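Local coordinates for protein putative aspartyl-tRNA synthetase (Leishmania major, PDB 6OD8) that probably catalyses the ATP-dependent attachment of L-aspartate to tRNA(Asp), releasing AMP and diphosphate, as a class-II aminoacyl-tRNA synthetase, at residues A[282-287]-A[519-524]; A[449-454]-A[470-475]; A[478-483]-A[534-539]. All coordinates share one frame; numbering follows the deposited sequence. Where two conformers were deposited one is given.

Interaction 1: residues A[282-287]-A[519-524]; sequences VLQGDV and GAWPHG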
loop_
_atom_site.group_PDB
_atom_site.type_symbol
_atom_site.label_atom_id
_atom_site.label_comp_id
_atom_site.label_asym_id
_atom_site.label_seq_id
_atom_site.Cartn_x
_atom_site.Cartn_y
_atom_site.Cartn_z
ATOM N N VAL A 282 6.854 -6.442 15.280
ATOM C CA VAL A 282 7.822 -5.514 14.699
ATOM C C VAL A 282 8.149 -4.392 15.677
ATOM O O VAL A 282 9.279 -3.906 15.719
ATOM C CB VAL A 282 7.308 -4.976 13.352
ATOM C CG1 VAL A 282 8.303 -3.959 12.768
ATOM C CG2 VAL A 282 7.142 -6.136 12.371
ATOM N N LEU A 283 7.181 -3.981 16.503
ATOM C CA LEU A 283 7.490 -2.977 17.516
ATOM C C LEU A 283 8.519 -3.490 18.519
ATOM O O LEU A 283 9.299 -2.710 19.081
ATOM C CB LEU A 283 6.215 -2.563 18.236
ATOM C CG LEU A 283 5.072 -1.923 17.459
ATOM C CD1 LEU A 283 4.193 -1.166 18.431
ATOM C CD2 LEU A 283 5.519 -1.029 16.318
ATOM N N GLN A 284 8.553 -4.792 18.747
ATOM C CA GLN A 284 9.577 -5.336 19.631
ATOM C C GLN A 284 10.948 -5.403 18.967
ATOM O O GLN A 284 11.927 -5.747 19.641
ATOM C CB GLN A 284 9.150 -6.727 20.134
ATOM C CG GLN A 284 7.696 -6.782 20.672
ATOM C CD GLN A 284 7.246 -5.532 21.426
ATOM O OE1 GLN A 284 7.996 -4.958 22.208
ATOM N NE2 GLN A 284 6.011 -5.109 21.185
ATOM N N GLY A 285 11.041 -5.085 17.677
ATOM C CA GLY A 285 12.334 -4.876 17.050
ATOM C C GLY A 285 12.718 -3.410 17.015
ATOM O O GLY A 285 13.588 -2.999 16.241
ATOM N N ASP A 286 12.025 -2.614 17.825
ATOM C CA ASP A 286 12.271 -1.197 18.123
ATOM C C ASP A 286 11.797 -0.254 17.025
ATOM O O ASP A 286 12.150 0.934 17.048
ATOM C CB ASP A 286 13.748 -0.915 18.445
ATOM C CG ASP A 286 14.193 -1.589 19.752
ATOM O OD1 ASP A 286 13.301 -2.028 20.500
ATOM O OD2 ASP A 286 15.412 -1.701 20.015
ATOM N N VAL A 287 10.978 -0.707 16.090
ATOM C CA VAL A 287 10.340 0.257 15.193
ATOM C C VAL A 287 9.248 0.934 16.017
ATOM O O VAL A 287 8.369 0.239 16.532
ATOM C CB VAL A 287 9.756 -0.417 13.939
ATOM C CG1 VAL A 287 9.186 0.645 13.002
ATOM C CG2 VAL A 287 10.813 -1.267 13.220
ATOM N N GLY A 519 12.432 -7.987 26.499
ATOM C CA GLY A 519 12.080 -6.599 26.689
ATOM C C GLY A 519 11.012 -6.193 25.698
ATOM O O GLY A 519 11.184 -6.393 24.486
ATOM N N ALA A 520 9.907 -5.636 26.175
ATOM C CA ALA A 520 8.811 -5.268 25.288
ATOM C C ALA A 520 8.366 -3.843 25.572
ATOM O O ALA A 520 8.340 -3.411 26.727
ATOM C CB ALA A 520 7.607 -6.214 25.446
ATOM N N TRP A 521 8.011 -3.109 24.500
ATOM C CA TRP A 521 7.419 -1.772 24.633
ATOM C C TRP A 521 5.910 -1.872 24.879
ATOM O O TRP A 521 5.227 -2.635 24.196
ATOM C CB TRP A 521 7.646 -0.954 23.350
ATOM C CG TRP A 521 9.067 -0.746 22.961
ATOM C CD1 TRP A 521 9.804 -1.516 22.124
ATOM C CD2 TRP A 521 9.912 0.352 23.351
ATOM N NE1 TRP A 521 11.086 -0.988 21.976
ATOM C CE2 TRP A 521 11.164 0.172 22.703
ATOM C CE3 TRP A 521 9.721 1.491 24.147
ATOM C CZ2 TRP A 521 12.238 1.064 22.873
ATOM C CZ3 TRP A 521 10.798 2.388 24.299
ATOM C CH2 TRP A 521 12.029 2.157 23.677
ATOM N N PRO A 522 5.356 -1.079 25.809
ATOM C CA PRO A 522 3.894 -0.903 25.836
ATOM C C PRO A 522 3.422 -0.381 24.482
ATOM O O PRO A 522 4.070 0.468 23.871
ATOM C CB PRO A 522 3.660 0.116 26.962
ATOM C CG PRO A 522 4.945 0.068 27.841
ATOM C CD PRO A 522 6.062 -0.250 26.815
ATOM N N HIS A 523 2.309 -0.926 23.991
ATOM C CA HIS A 523 1.895 -0.587 22.637
ATOM C C HIS A 523 0.413 -0.880 22.450
ATOM O O HIS A 523 -0.232 -1.494 23.305
ATOM C CB HIS A 523 2.736 -1.348 21.602
ATOM C CG HIS A 523 2.606 -2.840 21.693
ATOM N ND1 HIS A 523 3.229 -3.584 22.675
ATOM C CD2 HIS A 523 1.939 -3.724 20.915
ATOM C CE1 HIS A 523 2.950 -4.865 22.495
ATOM N NE2 HIS A 523 2.167 -4.978 21.439
ATOM N N GLY A 524 -0.127 -0.394 21.325
ATOM C CA GLY A 524 -1.521 -0.586 20.963
ATOM C C GLY A 524 -1.721 -0.257 19.502
ATOM O O GLY A 524 -0.797 0.174 18.819
#
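Q284, just past the end of helix 276-283, reaches into the loop 519-522 that feeds strand 523-529, the strand of class-II motif 3. Its CB leaves the backbone across the line of approach, neither toward nor away from the loop. The chain then bends at chi2 (-37°), and this places CD beside A520, 4.1 Å from A520 CB. From there the amide splits its work. OE1 takes the backbone N-H of W521 on an in-plane lone pair, with W521 N to Q284 OE1 at 2.9 Å. NE2 lies over one face of the H523 imidazole, offset toward its rim and 3.3 Å from H523 CE1, while its own hydrogen bond goes to Q280 O. The imidazole is steadied in turn by ND1, which donates in its ring plane to W521 O, and L283 CD1 packs on H523 CB at 3.5 Å. D286, closing the type I turn from L283, belongs partly to the dimer interface: OD1 and OD2 form salt bridges to R94 and R110 of the second subunit. That same OD1 accepts W521 NE1 at 2.9 Å, almost straight at 175°; OD1 lies in the indole plane, while W521 NE1 stands above the carboxylate plane.

Interaction 2: residues A[449-454]-A[470-475]; sequences DRFPSS and TNSYDM. With EDO (1,2-ethanediol), chain E.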
loop_
_atom_site.group_PDB
_atom_site.type_symbol
_atom_site.label_atom_id
_atom_site.label_comp_id
_atom_site.label_asym_id
_atom_site.label_seq_id
_atom_site.Cartn_x
_atom_site.Cartn_y
_atom_site.Cartn_z
ATOM N N ASP A 449 -16.059 3.585 24.335
ATOM C CA ASP A 449 -14.821 3.428 25.083
ATOM C C ASP A 449 -14.972 2.392 26.199
ATOM O O ASP A 449 -15.959 2.412 26.940
ATOM C CB ASP A 449 -14.430 4.790 25.667
ATOM C CG ASP A 449 -13.092 4.774 26.311
ATOM O OD1 ASP A 449 -12.217 4.049 25.793
ATOM O OD2 ASP A 449 -12.911 5.483 27.332
ATOM N N ARG A 450 -13.978 1.499 26.316
ATOM C CA ARG A 450 -13.823 0.530 27.405
ATOM C C ARG A 450 -14.761 -0.661 27.255
ATOM O O ARG A 450 -15.716 -0.815 28.032
ATOM C CB ARG A 450 -14.040 1.183 28.773
ATOM C CG ARG A 450 -12.802 1.701 29.444
ATOM C CD ARG A 450 -13.069 1.976 30.925
ATOM N NE ARG A 450 -11.833 2.284 31.640
ATOM C CZ ARG A 450 -11.612 1.990 32.917
ATOM N NH1 ARG A 450 -12.549 1.374 33.627
ATOM N NH2 ARG A 450 -10.451 2.306 33.481
ATOM N N PHE A 451 -14.464 -1.538 26.305
ATOM C CA PHE A 451 -15.353 -2.657 26.024
ATOM C C PHE A 451 -15.217 -3.751 27.076
ATOM O O PHE A 451 -14.163 -3.882 27.707
ATOM C CB PHE A 451 -15.055 -3.242 24.646
ATOM C CG PHE A 451 -15.945 -2.707 23.575
ATOM C CD1 PHE A 451 -16.820 -3.538 22.898
ATOM C CD2 PHE A 451 -15.926 -1.359 23.273
ATOM C CE1 PHE A 451 -17.663 -3.036 21.896
ATOM C CE2 PHE A 451 -16.751 -0.852 22.298
ATOM C CZ PHE A 451 -17.630 -1.690 21.608
ATOM N N PRO A 452 -16.264 -4.557 27.265
ATOM C CA PRO A 452 -16.167 -5.670 28.214
ATOM C C PRO A 452 -15.124 -6.693 27.770
ATOM O O PRO A 452 -14.947 -6.957 26.572
ATOM C CB PRO A 452 -17.582 -6.267 28.215
ATOM C CG PRO A 452 -18.453 -5.208 27.618
ATOM C CD PRO A 452 -17.597 -4.494 26.631
ATOM N N SER A 453 -14.443 -7.265 28.768
ATOM C CA SER A 453 -13.368 -8.221 28.526
ATOM C C SER A 453 -13.859 -9.436 27.745
ATOM O O SER A 453 -13.143 -9.972 26.891
ATOM C CB SER A 453 -12.757 -8.627 29.869
ATOM O OG SER A 453 -12.308 -9.977 29.877
ATOM N N SER A 454 -15.092 -9.871 28.008
ATOM C CA SER A 454 -15.625 -11.054 27.349
ATOM C C SER A 454 -15.771 -10.876 25.841
ATOM O O SER A 454 -15.824 -11.877 25.117
ATOM C CB SER A 454 -16.977 -11.423 27.972
ATOM O OG SER A 454 -17.919 -10.406 27.686
ATOM N N THR A 470 -11.871 -3.586 29.377
ATOM C CA THR A 470 -10.569 -3.584 28.726
ATOM C C THR A 470 -10.214 -2.181 28.272
ATOM O O THR A 470 -11.070 -1.298 28.127
ATOM C CB THR A 470 -10.538 -4.526 27.510
ATOM O OG1 THR A 470 -11.593 -4.155 26.607
ATOM C CG2 THR A 470 -10.726 -5.980 27.959
ATOM N N ASN A 471 -8.914 -1.996 28.059
ATOM C CA ASN A 471 -8.361 -0.762 27.522
ATOM C C ASN A 471 -8.537 -0.785 26.007
ATOM O O ASN A 471 -7.581 -0.937 25.249
ATOM C CB ASN A 471 -6.888 -0.650 27.891
ATOM C CG ASN A 471 -6.672 -0.473 29.370
ATOM O OD1 ASN A 471 -7.562 -0.001 30.073
ATOM N ND2 ASN A 471 -5.479 -0.835 29.852
ATOM N N SER A 472 -9.786 -0.613 25.572
ATOM C CA SER A 472 -10.113 -0.817 24.161
ATOM C C SER A 472 -11.307 0.049 23.781
ATOM O O SER A 472 -12.050 0.511 24.643
ATOM C CB SER A 472 -10.429 -2.286 23.881
ATOM O OG SER A 472 -11.634 -2.661 24.513
ATOM N N TYR A 473 -11.497 0.248 22.475
ATOM C CA TYR A 473 -12.636 1.027 21.993
ATOM C C TYR A 473 -13.055 0.496 20.625
ATOM O O TYR A 473 -12.282 -0.167 19.926
ATOM C CB TYR A 473 -12.299 2.534 21.906
ATOM C CG TYR A 473 -11.257 2.784 20.844
ATOM C CD1 TYR A 473 -11.621 2.946 19.500
ATOM C CD2 TYR A 473 -9.904 2.790 21.165
ATOM C CE1 TYR A 473 -10.659 3.114 18.501
ATOM C CE2 TYR A 473 -8.927 2.968 20.179
ATOM C CZ TYR A 473 -9.309 3.127 18.855
ATOM O OH TYR A 473 -8.340 3.289 17.891
ATOM N N ASP A 474 -14.282 0.832 20.231
ATOM C CA ASP A 474 -14.758 0.642 18.867
ATOM C C ASP A 474 -15.138 2.002 18.296
ATOM O O ASP A 474 -15.637 2.868 19.018
ATOM C CB ASP A 474 -16.004 -0.259 18.801
ATOM C CG ASP A 474 -15.679 -1.743 18.692
ATOM O OD1 ASP A 474 -14.507 -2.138 18.866
ATOM O OD2 ASP A 474 -16.635 -2.517 18.442
ATOM N N MET A 475 -14.926 2.169 16.994
ATOM C CA MET A 475 -15.448 3.297 16.236
ATOM C C MET A 475 -16.581 2.863 15.324
ATOM O O MET A 475 -16.546 1.784 14.727
ATOM C CB MET A 475 -14.381 3.953 15.353
ATOM C CG MET A 475 -13.194 4.462 16.102
ATOM S SD MET A 475 -11.983 5.183 14.957
ATOM C CE MET A 475 -11.290 6.459 16.009
HETATM C C1 EDO E . -15.206 8.117 27.323
HETATM O O1 EDO E . -14.005 8.426 26.613
HETATM C C2 EDO E . -16.228 9.235 27.125
HETATM O O2 EDO E . -16.069 10.251 28.122
HETATM O O HOH W 1 -7.972 2.474 31.418
#
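A chi1 of 56° sets T470 OG1 between its own backbone N and carbonyl carbon, facing F451 O, and a chi1 of 68° turns S472 OG the same way, back to T470. The outcome is a short relay: S472 OG donates to T470 OG1 at 2.6 Å, and T470 OG1 donates to F451 O at 2.8 Å from above the carbonyl plane. T470 N also donates to this oxygen, at 2.9 Å. The other branch of T470, CG2, rests 3.5 Å from S453 CA. R450 N bonds to S472 O at 2.7 Å, and D449 and Y473 form a non-hydrogen-bonded antiparallel pair, so the end of strand 445-449 is zipped to strand 472-477. The side chains of F451 and D474 cross at about a right angle, their planes 39° apart; D474 OD1 stands over one ring face, toward the rim, and OD2 comes to 3.4 Å from F451 CZ. R456 makes a cation-pi contact with F451, a hydrogen bond to S472 OG and a salt bridge to D474 OD1, which S484 OG also bonds. A buried carbonyl is thus doubly satisfied, and the hydroxyl relay behind it starts from an arginine that probably also offsets the charge of D474.

Interaction 3: residues A[478-483]-A[534-539]; sequences RGEEIS and VMLYLG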
loop_
_atom_site.group_PDB
_atom_site.type_symbol
_atom_site.label_atom_id
_atom_site.label_comp_id
_atom_site.label_asym_id
_atom_site.label_seq_id
_atom_site.Cartn_x
_atom_site.Cartn_y
_atom_site.Cartn_z
ATOM N N ARG A 478 -22.071 5.623 10.687
ATOM C CA ARG A 478 -23.479 5.364 10.388
ATOM C C ARG A 478 -24.001 4.127 11.125
ATOM O O ARG A 478 -24.699 3.288 10.554
ATOM C CB ARG A 478 -23.702 5.232 8.874
ATOM C CG ARG A 478 -23.215 6.408 8.030
ATOM C CD ARG A 478 -23.806 6.329 6.639
ATOM N NE ARG A 478 -23.138 7.223 5.701
ATOM C CZ ARG A 478 -23.530 8.470 5.435
ATOM N NH1 ARG A 478 -24.587 8.976 6.048
ATOM N NH2 ARG A 478 -22.865 9.208 4.546
ATOM N N GLY A 479 -23.659 4.008 12.411
ATOM C CA GLY A 479 -24.213 2.950 13.237
ATOM C C GLY A 479 -23.596 1.580 13.049
ATOM O O GLY A 479 -24.167 0.585 13.521
ATOM N N GLU A 480 -22.454 1.486 12.366
ATOM C CA GLU A 480 -21.815 0.204 12.109
ATOM C C GLU A 480 -20.337 0.293 12.444
ATOM O O GLU A 480 -19.677 1.290 12.120
ATOM C CB GLU A 480 -22.020 -0.219 10.647
ATOM C CG GLU A 480 -23.499 -0.308 10.307
ATOM C CD GLU A 480 -23.755 -0.995 8.975
ATOM O OE1 GLU A 480 -23.081 -2.011 8.673
ATOM O OE2 GLU A 480 -24.635 -0.521 8.239
ATOM N N GLU A 481 -19.837 -0.766 13.091
ATOM C CA GLU A 481 -18.458 -0.815 13.552
ATOM C C GLU A 481 -17.501 -0.749 12.367
ATOM O O GLU A 481 -17.646 -1.486 11.392
ATOM C CB GLU A 481 -18.233 -2.105 14.356
ATOM C CG GLU A 481 -16.889 -2.200 15.070
ATOM C CD GLU A 481 -15.817 -2.937 14.262
ATOM O OE1 GLU A 481 -16.156 -3.590 13.248
ATOM O OE2 GLU A 481 -14.629 -2.858 14.648
ATOM N N ILE A 482 -16.510 0.132 12.449
ATOM C CA ILE A 482 -15.517 0.252 11.386
ATOM C C ILE A 482 -14.095 -0.040 11.872
ATOM O O ILE A 482 -13.241 -0.433 11.060
ATOM C CB ILE A 482 -15.586 1.639 10.708
ATOM C CG1 ILE A 482 -14.698 1.700 9.453
ATOM C CG2 ILE A 482 -15.165 2.747 11.677
ATOM C CD1 ILE A 482 -15.098 0.700 8.344
ATOM N N SER A 483 -13.817 0.062 13.170
ATOM C CA SER A 483 -12.457 -0.143 13.654
ATOM C C SER A 483 -12.501 -0.416 15.150
ATOM O O SER A 483 -13.289 0.195 15.871
ATOM C CB SER A 483 -11.570 1.081 13.361
ATOM O OG SER A 483 -10.208 0.863 13.779
ATOM N N VAL A 534 -15.210 2.723 2.748
ATOM C CA VAL A 534 -15.780 3.387 1.568
ATOM C C VAL A 534 -17.283 3.170 1.531
ATOM O O VAL A 534 -18.057 4.099 1.272
ATOM C CB VAL A 534 -15.105 2.892 0.263
ATOM C CG1 VAL A 534 -15.851 3.441 -0.979
ATOM C CG2 VAL A 534 -13.657 3.294 0.222
ATOM N N MET A 535 -17.718 1.944 1.831
ATOM C CA MET A 535 -19.142 1.622 1.813
ATOM C C MET A 535 -19.908 2.457 2.836
ATOM O O MET A 535 -20.935 3.066 2.515
ATOM C CB MET A 535 -19.324 0.126 2.080
ATOM C CG MET A 535 -20.771 -0.284 2.369
ATOM S SD MET A 535 -20.839 -2.008 2.869
ATOM C CE MET A 535 -22.588 -2.301 2.911
ATOM N N LEU A 536 -19.418 2.510 4.080
ATOM C CA LEU A 536 -20.168 3.242 5.108
ATOM C C LEU A 536 -20.091 4.752 4.884
ATOM O O LEU A 536 -21.083 5.462 5.078
ATOM C CB LEU A 536 -19.655 2.870 6.506
ATOM C CG LEU A 536 -19.998 1.420 6.895
ATOM C CD1 LEU A 536 -19.141 0.939 8.057
ATOM C CD2 LEU A 536 -21.493 1.302 7.221
ATOM N N TYR A 537 -18.928 5.255 4.468
ATOM C CA TYR A 537 -18.798 6.677 4.142
ATOM C C TYR A 537 -19.822 7.115 3.097
ATOM O O TYR A 537 -20.442 8.178 3.216
ATOM C CB TYR A 537 -17.382 6.954 3.627
ATOM C CG TYR A 537 -17.162 8.388 3.228
ATOM C CD1 TYR A 537 -16.901 9.367 4.194
ATOM C CD2 TYR A 537 -17.187 8.773 1.883
ATOM C CE1 TYR A 537 -16.680 10.701 3.829
ATOM C CE2 TYR A 537 -16.979 10.092 1.516
ATOM C CZ TYR A 537 -16.726 11.051 2.481
ATOM O OH TYR A 537 -16.531 12.360 2.092
ATOM N N LEU A 538 -19.973 6.328 2.040
ATOM C CA LEU A 538 -20.879 6.653 0.949
ATOM C C LEU A 538 -22.285 6.114 1.167
ATOM O O LEU A 538 -23.168 6.371 0.338
ATOM C CB LEU A 538 -20.321 6.088 -0.362
ATOM C CG LEU A 538 -19.004 6.699 -0.856
ATOM C CD1 LEU A 538 -18.475 5.934 -2.109
ATOM C CD2 LEU A 538 -19.172 8.182 -1.193
ATOM N N GLY A 539 -22.497 5.336 2.225
ATOM C CA GLY A 539 -23.798 4.746 2.481
ATOM C C GLY A 539 -24.254 3.728 1.459
ATOM O O GLY A 539 -25.458 3.622 1.207
#
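Strand 480-483 and helix 534-538 lie with their axes 10.1 Å apart at closest and their N-to-C directions at 131°, with R478, in the turn before the strand, standing nearest in backbone to L536. From there R478 does the polar work. Its chain is extended from CG to NE, and one edge of the guanidinium meets two successive carbonyls. NE donates to L536 O at 2.8 Å, nearly in line with the C=O bond. NH2 donates to Y537 O at 2.9 Å and is almost straight at 176°. Both oxygens lie in the guanidinium plane, although NH2 itself stands well above the carbonyl plane of Y537. NH2 also bonds E359 O, so it serves two acceptors. A cation placed beside carbonyls of the final helical turn should suit the negative end of the helix dipole.

L536, on the helix, carries the apolar contact with the strand. Its CD2 branch packs against the carboxylate end of E480, with L536 CD2 to E480 CD at 3.7 Å, and both methyls lie near E480 CB. Farther along the strand, I482 and L536 slide past each other in opposite directions, and I482 CD1 comes to 4.1 Å from L536 CD1. The polar end of E480 is engaged by others: OE1 forms a salt bridge to R532, in the same helix, and OE2 one to K431.

The helix stops in a Schellman motif. G539, with positive phi, is its C-prime residue, and G539 N makes a weak bond to L536 O, the same oxygen that R478 NE approaches. Opposite M475, I482 and S483 form a classic beta bulge. Helix 530-538 is the helix of class-II motif 3, with R532 the motif arginine by sequence, and it packs here on the strand next to its own, 523-529, in the mixed, largely antiparallel sheet.

How the interactions relate
All three contacts share one mixed sheet, the catalytic core of the class-II fold. Interactions 2 and 3 touch: strands 472-477 and 480-487 are joined by probable hydrogen bonds from M475 N to S483 O and from I482 N to M475 O, both 2.8 Å, and D474 OD2 packs on E481 CG. Interaction 1 stands apart, its nearest atoms about 7 Å from interaction 2 and about 10 Å from interaction 3, at the entrance to strand 523-529. That strand continues into helix 530-538, so interactions 1 and 3 lie at the two ends of motif 3, their centres about 31 Å apart. Interaction 1 forms salt bridges to the second subunit, which reaches interaction 2 weakly, at N471.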